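Local structure of uncharacterized HTH-type transcriptional regulator YydK (Bacillus subtilis subsp. subtilis, 3BWG) at the interface of chains A and B. The protein probably binds DNA through a winged helix-turn-helix domain of the GntR family and regulates transcription, with a UTRA domain as its likely effector-sensing part. Numbering follows the deposited sequence. Chains: chain A/B, Uncharacterized HTH-type transcriptional regulator yydK.

The interface of chains A and B. Residues chain A 74, 77, 229-231; chain B 178-181, 205.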
loop_
_atom_site.group_PDB
_atom_site.type_symbol
_atom_site.label_atom_id
_atom_site.label_comp_id
_atom_site.label_asym_id
_atom_site.label_seq_id
_atom_site.Cartn_x
_atom_site.Cartn_y
_atom_site.Cartn_z
ATOM N N ARG A 74 -6.042 12.487 -10.488
ATOM C CA ARG A 74 -5.422 13.570 -9.687
ATOM C C ARG A 74 -3.980 13.871 -10.078
ATOM O O ARG A 74 -3.289 12.991 -10.549
ATOM C CB ARG A 74 -5.465 13.238 -8.192
ATOM C CG ARG A 74 -6.808 12.754 -7.721
ATOM C CD ARG A 74 -6.929 12.965 -6.219
ATOM N NE ARG A 74 -8.277 12.709 -5.747
ATOM C CZ ARG A 74 -8.678 12.980 -4.516
ATOM N NH1 ARG A 74 -7.827 13.499 -3.642
ATOM N NH2 ARG A 74 -9.926 12.717 -4.168
ATOM N N TYR A 77 0.647 13.968 -6.838
ATOM C CA TYR A 77 0.754 12.923 -5.812
ATOM C C TYR A 77 1.958 12.041 -6.072
ATOM O O TYR A 77 2.218 11.674 -7.214
ATOM C CB TYR A 77 -0.516 12.070 -5.749
ATOM C CG TYR A 77 -1.705 12.750 -5.121
ATOM C CD1 TYR A 77 -1.937 12.648 -3.762
ATOM C CD2 TYR A 77 -2.613 13.486 -5.898
ATOM C CE1 TYR A 77 -3.010 13.262 -3.175
ATOM C CE2 TYR A 77 -3.725 14.099 -5.300
ATOM C CZ TYR A 77 -3.896 13.967 -3.939
ATOM O OH TYR A 77 -4.926 14.569 -3.292
ATOM N N GLN A 229 2.267 14.518 -0.709
ATOM C CA GLN A 229 0.967 13.844 -0.639
ATOM C C GLN A 229 1.088 12.608 -1.556
ATOM O O GLN A 229 1.773 12.655 -2.581
ATOM C CB GLN A 229 -0.180 14.747 -1.090
ATOM C CG GLN A 229 0.110 15.585 -2.301
ATOM C CD GLN A 229 -1.076 16.453 -2.693
ATOM O OE1 GLN A 229 -1.930 16.765 -1.853
ATOM N NE2 GLN A 229 -1.158 16.828 -3.984
ATOM N N PHE A 230 0.434 11.515 -1.181
ATOM C CA PHE A 230 0.772 10.195 -1.699
ATOM C C PHE A 230 -0.424 9.500 -2.275
ATOM O O PHE A 230 -1.535 9.801 -1.904
ATOM C CB PHE A 230 1.398 9.339 -0.580
ATOM C CG PHE A 230 2.607 9.986 0.026
ATOM C CD1 PHE A 230 3.874 9.783 -0.542
ATOM C CD2 PHE A 230 2.463 10.872 1.111
ATOM C CE1 PHE A 230 5.006 10.448 0.005
ATOM C CE2 PHE A 230 3.569 11.539 1.672
ATOM C CZ PHE A 230 4.843 11.327 1.132
ATOM N N VAL A 231 -0.194 8.620 -3.244
ATOM C CA VAL A 231 -1.226 7.777 -3.756
ATOM C C VAL A 231 -0.751 6.346 -3.601
ATOM O O VAL A 231 0.415 6.031 -3.779
ATOM C CB VAL A 231 -1.678 8.111 -5.221
ATOM C CG1 VAL A 231 -0.459 8.338 -6.216
ATOM C CG2 VAL A 231 -2.657 7.048 -5.761
ATOM N N LEU B 178 -6.197 5.257 -2.914
ATOM C CA LEU B 178 -6.093 6.066 -1.676
ATOM C C LEU B 178 -5.137 7.220 -1.874
ATOM O O LEU B 178 -4.047 7.015 -2.443
ATOM C CB LEU B 178 -5.626 5.231 -0.469
ATOM C CG LEU B 178 -6.580 4.289 0.274
ATOM C CD1 LEU B 178 -7.214 3.244 -0.715
ATOM C CD2 LEU B 178 -5.927 3.577 1.467
ATOM N N PHE B 179 -5.582 8.417 -1.452
ATOM C CA PHE B 179 -4.860 9.669 -1.464
ATOM C C PHE B 179 -4.623 10.105 -0.016
ATOM O O PHE B 179 -5.579 10.219 0.774
ATOM C CB PHE B 179 -5.629 10.716 -2.289
ATOM C CG PHE B 179 -5.918 10.235 -3.714
ATOM C CD1 PHE B 179 -4.928 10.279 -4.672
ATOM C CD2 PHE B 179 -7.150 9.672 -4.045
ATOM C CE1 PHE B 179 -5.164 9.806 -5.986
ATOM C CE2 PHE B 179 -7.412 9.179 -5.310
ATOM C CZ PHE B 179 -6.412 9.261 -6.299
ATOM N N LEU B 180 -3.346 10.221 0.343
ATOM C CA LEU B 180 -2.894 10.468 1.729
ATOM C C LEU B 180 -2.303 11.852 1.884
ATOM O O LEU B 180 -1.476 12.270 1.079
ATOM C CB LEU B 180 -1.850 9.421 2.146
ATOM C CG LEU B 180 -2.279 8.006 2.552
ATOM C CD1 LEU B 180 -2.740 7.137 1.388
ATOM C CD2 LEU B 180 -1.127 7.327 3.222
ATOM N N HIS B 181 -2.735 12.552 2.933
ATOM C CA HIS B 181 -2.320 13.913 3.227
ATOM C C HIS B 181 -1.999 13.949 4.716
ATOM O O HIS B 181 -2.631 13.258 5.504
ATOM C CB HIS B 181 -3.429 14.946 2.888
ATOM C CG HIS B 181 -4.058 14.764 1.532
ATOM N ND1 HIS B 181 -5.159 13.950 1.328
ATOM C CD2 HIS B 181 -3.772 15.313 0.322
ATOM C CE1 HIS B 181 -5.500 13.974 0.046
ATOM N NE2 HIS B 181 -4.668 14.783 -0.588
ATOM N N GLU B 205 -8.331 10.215 1.546
ATOM C CA GLU B 205 -9.458 10.029 0.638
ATOM C C GLU B 205 -9.351 8.751 -0.149
ATOM O O GLU B 205 -8.315 8.495 -0.808
ATOM C CB GLU B 205 -9.571 11.193 -0.327
ATOM C CG GLU B 205 -9.826 12.495 0.374
ATOM C CD GLU B 205 -9.488 13.644 -0.527
ATOM O OE1 GLU B 205 -8.302 14.035 -0.607
ATOM O OE2 GLU B 205 -10.398 14.119 -1.223
#
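A:Arg74 lies over one face of the B:Phe179 ring, its CD 3.5 Å from the ring centroid. Its chain runs extended from CG to NE, which carries the guanidinium on over the same face, CZ 3.7 Å from B:Phe179 CD2, with the two planes 4° from parallel. Stacked this way, the guanidinium turns its edge to two polar partners. NH1 makes a salt bridge to the carboxylate oxygen OE1 of B:Glu205 at 3.1 Å; the oxygen lies nearly in the guanidinium plane, but the nitrogen comes from above the carboxylate plane. The same NH1 donates to the phenol oxygen OH of A:Tyr77, also in the guanidinium plane, while the pairing of NH2 with OE2 is weak.

The side chains of A:Tyr77 and B:Phe179 cross at about a right angle, and their ring planes, 58° apart, meet edge to face, CD1 of the phenylalanine over the centre of the tyrosine face. The side-chain amide nitrogen NE2 of A:Gln229 lies over the opposite face. At the tip, the phenol OH hydrogen-bonds NE2 of B:His181 at 2.7 Å, meeting the imidazole at its edge and in its plane. With CG anti to the carbonyl carbon (chi1 -47°), B:His181 turns the NE2–CD2 edge of its ring towards chain A, where A:Gln229 OE1 sits in the ring plane beside CD2. An alanine in place of A:Arg74 would probably uncover the face of B:Phe179, leave B:Glu205 without its positive mate and deprive the tyrosine hydroxyl of the donor NH1.

Beneath these side chains, A:Phe230 and B:Leu180 pair across two antiparallel strands: B:Leu180 N reaches A:Phe230 O at 2.9 Å, and A:Phe230 N returns a bond to B:Leu180 O. A:Val231 lies alongside B:Phe179, its CG2 3.7 Å from CE1. Repeated by the two-fold axis, this patch joins strand 230-234 of one subunit to strand 173-184 of the other, and it probably helps hold the two subunits together as a dimer.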